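Local coordinates for protein sulfide-quinone reductase (Aquifex aeolicus, PDB 3HYW) that oxidises hydrogen sulfide with the help of FAD, passes the electrons to a quinone and builds polysulfur chains that are released, typically as cyclooctasulfur, at residues G192-G197 with R204-L209; T296-I301 with V310-M315. One frame throughout, in Å; residues are numbered along the deposited sequence.

Interaction 1: G192-G197 with R204-L209; sequences GHFGVG and RLVEDL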
loop_
_atom_site.group_PDB
_atom_site.type_symbol
_atom_site.label_atom_id
_atom_site.label_comp_id
_atom_site.label_asym_id
_atom_site.label_seq_id
_atom_site.Cartn_x
_atom_site.Cartn_y
_atom_site.Cartn_z
ATOM N N GLY A 192 -4.927 -11.281 4.558
ATOM C CA GLY A 192 -6.048 -11.223 3.634
ATOM C C GLY A 192 -5.864 -12.063 2.381
ATOM O O GLY A 192 -6.499 -11.794 1.353
ATOM N N HIS A 193 -4.980 -13.062 2.461
ATOM C CA HIS A 193 -4.858 -14.103 1.437
ATOM C C HIS A 193 -6.040 -15.069 1.505
ATOM O O HIS A 193 -6.607 -15.432 0.470
ATOM C CB HIS A 193 -3.535 -14.864 1.602
ATOM C CG HIS A 193 -3.320 -15.947 0.592
ATOM N ND1 HIS A 193 -3.830 -17.219 0.742
ATOM C CD2 HIS A 193 -2.618 -15.959 -0.566
ATOM C CE1 HIS A 193 -3.466 -17.963 -0.286
ATOM N NE2 HIS A 193 -2.732 -17.222 -1.095
ATOM N N PHE A 194 -6.382 -15.500 2.725
ATOM C CA PHE A 194 -7.573 -16.325 3.007
ATOM C C PHE A 194 -7.565 -17.737 2.400
ATOM O O PHE A 194 -8.586 -18.419 2.416
ATOM C CB PHE A 194 -8.871 -15.617 2.584
ATOM C CG PHE A 194 -9.087 -14.261 3.214
ATOM C CD1 PHE A 194 -8.889 -14.058 4.582
ATOM C CD2 PHE A 194 -9.535 -13.193 2.434
ATOM C CE1 PHE A 194 -9.105 -12.796 5.161
ATOM C CE2 PHE A 194 -9.764 -11.928 2.999
ATOM C CZ PHE A 194 -9.547 -11.730 4.369
ATOM N N GLY A 195 -6.430 -18.174 1.868
ATOM C CA GLY A 195 -6.382 -19.440 1.130
ATOM C C GLY A 195 -7.010 -19.336 -0.260
ATOM O O GLY A 195 -7.320 -20.351 -0.886
ATOM N N VAL A 196 -7.205 -18.111 -0.744
ATOM C CA VAL A 196 -7.804 -17.889 -2.069
ATOM C C VAL A 196 -7.005 -16.935 -2.964
ATOM O O VAL A 196 -7.484 -16.532 -4.036
ATOM C CB VAL A 196 -9.288 -17.393 -1.965
ATOM C CG1 VAL A 196 -10.145 -18.380 -1.196
ATOM C CG2 VAL A 196 -9.357 -16.017 -1.323
ATOM N N GLY A 197 -5.797 -16.571 -2.526
ATOM C CA GLY A 197 -4.959 -15.605 -3.243
ATOM C C GLY A 197 -5.508 -14.190 -3.179
ATOM O O GLY A 197 -5.311 -13.390 -4.093
ATOM N N ARG A 204 -4.370 -5.177 1.245
ATOM C CA ARG A 204 -4.281 -3.750 1.541
ATOM C C ARG A 204 -5.306 -3.333 2.600
ATOM O O ARG A 204 -4.986 -2.560 3.505
ATOM C CB ARG A 204 -4.468 -2.957 0.237
ATOM C CG ARG A 204 -3.976 -1.518 0.234
ATOM C CD ARG A 204 -3.620 -1.078 -1.197
ATOM N NE ARG A 204 -2.182 -1.184 -1.450
ATOM C CZ ARG A 204 -1.616 -1.436 -2.632
ATOM N NH1 ARG A 204 -2.351 -1.632 -3.717
ATOM N NH2 ARG A 204 -0.293 -1.492 -2.726
ATOM N N LEU A 205 -6.524 -3.861 2.485
ATOM C CA LEU A 205 -7.618 -3.598 3.423
ATOM C C LEU A 205 -7.324 -4.097 4.841
ATOM O O LEU A 205 -7.515 -3.363 5.808
ATOM C CB LEU A 205 -8.924 -4.239 2.910
ATOM C CG LEU A 205 -10.254 -4.027 3.652
ATOM C CD1 LEU A 205 -11.430 -4.058 2.673
ATOM C CD2 LEU A 205 -10.491 -5.034 4.786
ATOM N N VAL A 206 -6.899 -5.355 4.959
ATOM C CA VAL A 206 -6.639 -5.957 6.271
ATOM C C VAL A 206 -5.387 -5.355 6.914
ATOM O O VAL A 206 -5.357 -5.137 8.121
ATOM C CB VAL A 206 -6.528 -7.505 6.203
ATOM C CG1 VAL A 206 -6.165 -8.083 7.572
ATOM C CG2 VAL A 206 -7.831 -8.109 5.723
ATOM N N GLU A 207 -4.363 -5.096 6.103
ATOM C CA GLU A 207 -3.148 -4.425 6.578
ATOM C C GLU A 207 -3.468 -3.067 7.199
ATOM O O GLU A 207 -3.017 -2.771 8.307
ATOM C CB GLU A 207 -2.138 -4.246 5.445
ATOM C CG GLU A 207 -1.270 -5.457 5.169
ATOM C CD GLU A 207 -0.350 -5.260 3.975
ATOM O OE1 GLU A 207 -0.446 -4.211 3.298
ATOM O OE2 GLU A 207 0.471 -6.157 3.708
ATOM N N ASP A 208 -4.252 -2.251 6.489
ATOM C CA ASP A 208 -4.620 -0.913 6.973
ATOM C C ASP A 208 -5.462 -1.006 8.233
ATOM O O ASP A 208 -5.333 -0.186 9.139
ATOM C CB ASP A 208 -5.402 -0.130 5.912
ATOM C CG ASP A 208 -4.525 0.396 4.802
ATOM O OD1 ASP A 208 -3.311 0.087 4.782
ATOM O OD2 ASP A 208 -5.057 1.131 3.945
ATOM N N LEU A 209 -6.318 -2.017 8.273
ATOM C CA LEU A 209 -7.211 -2.272 9.393
ATOM C C LEU A 209 -6.451 -2.695 10.649
ATOM O O LEU A 209 -6.752 -2.223 11.743
ATOM C CB LEU A 209 -8.216 -3.352 8.991
ATOM C CG LEU A 209 -9.350 -3.731 9.935
ATOM C CD1 LEU A 209 -10.403 -2.628 9.982
ATOM C CD2 LEU A 209 -9.958 -5.032 9.460
#
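The turn that presents F194 to V206 is closed by a backbone hydrogen bond, V196 N to H193 O (3.0 Å). It is a type I' turn in the loop of a beta-alpha-beta crossover, where strand 182-185 runs through helix 202-212 to the parallel strand 216-218. F194 and G195 both adopt the positive phi this turn requires, which is easy for the glycine and less usual for the phenylalanine. The ring of F194 belongs to the octathiocane pocket. V206 reaches the loop with one methyl: CG2 meets F194 CZ obliquely at 4.2 Å and stands equally far from G192 CA. V206 CG1 is anti to the backbone N (chi1 176°), which puts CG2 on the loop side, where a single methyl serves both neighbours. G192 CA lies over the rim of the F194 ring, and a beta-carbon there would crowd V206 CG2, so both packing and positive phi suit glycine. Y161 adds an edge-to-face contact to F194 and also touches V206. D208 forms a salt bridge to R204 of the second subunit. Histidine suits its place by using both ring nitrogens: NE2 bonds to E302, while H193 ND1 accepts from G195 N at 3.0 Å, 26° out of the imidazole plane.

Interaction 2: T296-I301 with V310-M315; sequences TAIPPI and VPKTGM. With FAD (flavin-adenine dinucleotide), chain G.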
loop_
_atom_site.group_PDB
_atom_site.type_symbol
_atom_site.label_atom_id
_atom_site.label_comp_id
_atom_site.label_asym_id
_atom_site.label_seq_id
_atom_site.Cartn_x
_atom_site.Cartn_y
_atom_site.Cartn_z
ATOM N N THR A 296 -15.177 -32.213 1.565
ATOM C CA THR A 296 -14.823 -32.471 0.157
ATOM C C THR A 296 -13.366 -32.115 -0.158
ATOM O O THR A 296 -12.865 -31.076 0.267
ATOM C CB THR A 296 -15.769 -31.756 -0.841
ATOM O OG1 THR A 296 -15.743 -30.332 -0.639
ATOM C CG2 THR A 296 -17.194 -32.276 -0.685
ATOM N N ALA A 297 -12.692 -32.981 -0.907
ATOM C CA ALA A 297 -11.310 -32.728 -1.298
ATOM C C ALA A 297 -11.262 -31.778 -2.496
ATOM O O ALA A 297 -11.561 -32.161 -3.631
ATOM C CB ALA A 297 -10.594 -34.034 -1.612
ATOM N N ILE A 298 -10.891 -30.530 -2.234
ATOM C CA ILE A 298 -10.742 -29.538 -3.291
ATOM C C ILE A 298 -9.283 -29.096 -3.267
ATOM O O ILE A 298 -8.786 -28.709 -2.212
ATOM C CB ILE A 298 -11.682 -28.314 -3.091
ATOM C CG1 ILE A 298 -13.153 -28.739 -3.060
ATOM C CG2 ILE A 298 -11.484 -27.274 -4.208
ATOM C CD1 ILE A 298 -14.107 -27.586 -2.759
ATOM N N PRO A 299 -8.591 -29.167 -4.423
ATOM C CA PRO A 299 -7.177 -28.787 -4.466
ATOM C C PRO A 299 -6.991 -27.311 -4.088
ATOM O O PRO A 299 -7.917 -26.522 -4.262
ATOM C CB PRO A 299 -6.790 -29.025 -5.932
ATOM C CG PRO A 299 -7.848 -29.980 -6.460
ATOM C CD PRO A 299 -9.091 -29.577 -5.751
ATOM N N PRO A 300 -5.816 -26.944 -3.542
ATOM C CA PRO A 300 -5.614 -25.543 -3.165
ATOM C C PRO A 300 -5.575 -24.596 -4.365
ATOM O O PRO A 300 -5.167 -24.992 -5.456
ATOM C CB PRO A 300 -4.268 -25.561 -2.430
ATOM C CG PRO A 300 -3.572 -26.766 -2.919
ATOM C CD PRO A 300 -4.648 -27.779 -3.204
ATOM N N ILE A 301 -6.017 -23.356 -4.162
ATOM C CA ILE A 301 -5.995 -22.345 -5.223
ATOM C C ILE A 301 -4.555 -21.974 -5.596
ATOM O O ILE A 301 -4.264 -21.665 -6.749
ATOM C CB ILE A 301 -6.835 -21.098 -4.839
ATOM C CG1 ILE A 301 -8.323 -21.414 -4.988
ATOM C CG2 ILE A 301 -6.448 -19.886 -5.696
ATOM C CD1 ILE A 301 -9.256 -20.429 -4.301
ATOM N N VAL A 310 -7.901 -24.383 0.687
ATOM C CA VAL A 310 -9.025 -23.584 0.222
ATOM C C VAL A 310 -10.192 -23.659 1.212
ATOM O O VAL A 310 -10.538 -24.743 1.681
ATOM C CB VAL A 310 -9.440 -23.979 -1.242
ATOM C CG1 VAL A 310 -10.090 -25.356 -1.289
ATOM C CG2 VAL A 310 -10.352 -22.923 -1.875
ATOM N N PRO A 311 -10.761 -22.497 1.583
ATOM C CA PRO A 311 -11.985 -22.496 2.383
ATOM C C PRO A 311 -13.184 -23.010 1.610
ATOM O O PRO A 311 -13.286 -22.794 0.397
ATOM C CB PRO A 311 -12.192 -21.009 2.705
ATOM C CG PRO A 311 -11.501 -20.294 1.600
ATOM C CD PRO A 311 -10.287 -21.127 1.320
ATOM N N LYS A 312 -14.082 -23.679 2.327
ATOM C CA LYS A 312 -15.397 -24.023 1.812
ATOM C C LYS A 312 -16.379 -23.218 2.648
ATOM O O LYS A 312 -16.703 -23.588 3.777
ATOM C CB LYS A 312 -15.680 -25.526 1.937
ATOM C CG LYS A 312 -14.851 -26.410 1.008
ATOM C CD LYS A 312 -13.615 -26.908 1.711
ATOM C CE LYS A 312 -12.959 -28.042 0.947
ATOM N NZ LYS A 312 -12.234 -28.951 1.872
ATOM N N THR A 313 -16.808 -22.092 2.094
ATOM C CA THR A 313 -17.670 -21.153 2.804
ATOM C C THR A 313 -19.131 -21.579 2.702
ATOM O O THR A 313 -19.472 -22.468 1.918
ATOM C CB THR A 313 -17.532 -19.719 2.247
ATOM O OG1 THR A 313 -18.289 -19.586 1.038
ATOM C CG2 THR A 313 -16.089 -19.371 1.981
ATOM N N GLY A 314 -19.982 -20.930 3.497
ATOM C CA GLY A 314 -21.415 -21.222 3.535
ATOM C C GLY A 314 -22.087 -21.194 2.177
ATOM O O GLY A 314 -22.804 -22.123 1.820
ATOM N N MET A 315 -21.862 -20.127 1.416
ATOM C CA MET A 315 -22.456 -20.009 0.082
ATOM C C MET A 315 -21.982 -21.095 -0.896
ATOM O O MET A 315 -22.787 -21.635 -1.654
ATOM C CB MET A 315 -22.242 -18.612 -0.501
ATOM C CG MET A 315 -22.617 -18.508 -1.969
ATOM S SD MET A 315 -22.435 -16.841 -2.620
ATOM C CE MET A 315 -24.083 -16.237 -2.363
HETATM P PA FAD G . -20.585 -28.609 9.669
HETATM O O1A FAD G . -21.606 -27.517 9.477
HETATM O O2A FAD G . -19.522 -28.447 10.713
HETATM O O5B FAD G . -21.418 -29.945 9.947
HETATM C C5B FAD G . -20.844 -31.239 10.031
HETATM C C4B FAD G . -21.850 -32.118 10.758
HETATM O O4B FAD G . -21.463 -33.489 10.662
HETATM C C3B FAD G . -21.891 -31.796 12.242
HETATM O O3B FAD G . -23.254 -31.827 12.680
HETATM C C2B FAD G . -21.097 -32.921 12.877
HETATM O O2B FAD G . -21.506 -33.171 14.220
HETATM C C1B FAD G . -21.431 -34.083 11.960
HETATM N N9A FAD G . -20.451 -35.201 11.969
HETATM C C8A FAD G . -19.104 -35.115 12.018
HETATM N N7A FAD G . -18.585 -36.368 11.982
HETATM C C5A FAD G . -19.621 -37.237 11.916
HETATM C C6A FAD G . -19.717 -38.627 11.862
HETATM N N6A FAD G . -18.602 -39.392 11.870
HETATM N N1A FAD G . -20.943 -39.211 11.796
HETATM C C2A FAD G . -22.064 -38.468 11.787
HETATM N N3A FAD G . -21.999 -37.128 11.842
HETATM C C4A FAD G . -20.793 -36.493 11.902
HETATM N N1 FAD G . -18.590 -19.715 6.334
HETATM C C2 FAD G . -19.186 -18.585 5.868
HETATM O O2 FAD G . -19.646 -18.556 4.709
HETATM N N3 FAD G . -19.307 -17.479 6.642
HETATM C C4 FAD G . -18.829 -17.483 7.903
HETATM O O4 FAD G . -18.929 -16.375 8.695
HETATM C C4X FAD G . -18.213 -18.626 8.400
HETATM N N5 FAD G . -17.730 -18.621 9.663
HETATM C C5X FAD G . -17.134 -19.723 10.170
HETATM C C6 FAD G . -16.656 -19.697 11.484
HETATM C C7 FAD G . -16.030 -20.814 12.029
HETATM C C7M FAD G . -15.520 -20.739 13.456
HETATM C C8 FAD G . -15.885 -21.962 11.246
HETATM C C8M FAD G . -15.209 -23.213 11.774
HETATM C C9 FAD G . -16.361 -21.977 9.933
HETATM C C9A FAD G . -17.005 -20.861 9.376
HETATM N N10 FAD G . -17.494 -20.873 8.100
HETATM C C10 FAD G . -18.091 -19.761 7.599
HETATM C "C1'" FAD G . -17.290 -22.060 7.238
HETATM C "C2'" FAD G . -18.430 -23.015 6.953
HETATM O "O2'" FAD G . -19.591 -22.292 6.525
HETATM C "C3'" FAD G . -18.679 -23.883 8.187
HETATM O "O3'" FAD G . -17.464 -24.597 8.519
HETATM C "C4'" FAD G . -19.814 -24.871 7.951
HETATM O "O4'" FAD G . -20.265 -25.340 9.228
HETATM C "C5'" FAD G . -19.356 -26.042 7.089
HETATM O "O5'" FAD G . -20.460 -26.898 6.808
HETATM P P FAD G . -20.322 -28.504 6.792
HETATM O O1P FAD G . -21.692 -29.071 6.530
HETATM O O2P FAD G . -19.167 -28.923 5.908
HETATM O O3P FAD G . -19.838 -28.890 8.281
HETATM O O HOH W 1 -7.160 -27.031 -0.434
HETATM O O HOH W 2 -9.538 -29.948 0.155
#
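The FAD site, at the N-terminus of helix 314-332, is where K312 reaches back to T296. K312 NZ donates to T296 O at 2.7 Å, with a C=O...N angle of 162°, and also to V294 O, while a water on I298 N gives it a weak third partner. The lysine chain bends at chi2 (94°), which lets its methylenes pass alongside I298, K312 CE lying 3.9 Å from I298 CD1. A long, flexible residue thus serves both as apolar filler and as a buried donor. Were K312 shortened to an alanine, the carbonyls of T296 and V294 would probably lose their shared donor and a gap would be likely to open beside I298. V310 sets one methyl against each of two isoleucines: V310 CG1 packs on I298 CG2 at 3.8 Å, and V310 CG2 on I301 CD1 at 3.6 Å. A second water joins I298 O to V310 N. Beyond K312, T313 takes the N-cap position and G314 N donates to FAD O2 at 2.7 Å; a beta-carbon on G314 would clash with that oxygen, so glycine fits. With the N-terminus of the helix next to O2, its dipole would probably favour negative charge on the pyrimidine side of the flavin as the ring is reduced.

Both contacts are buried, but interaction 1 lies nearer the periphery, its centre about 18 Å from that of the chain against about 8 Å for interaction 2. It joins a loop to a helix whose other residues pair with neighbouring subunits, and across its segments it is small and wholly apolar. Interaction 2, more than three times as large in buried area, ties a loop to the residues leading into helix 314-332 with a lysine, waters and aliphatic packing. The two loops abut: F194 O packs on P311 CD at 3.4 Å, and V196 CA on I301 CD1 at 3.7 Å. Interaction 1 contributes F194 to the octathiocane pocket, whereas interaction 2 borders the flavin and quinone.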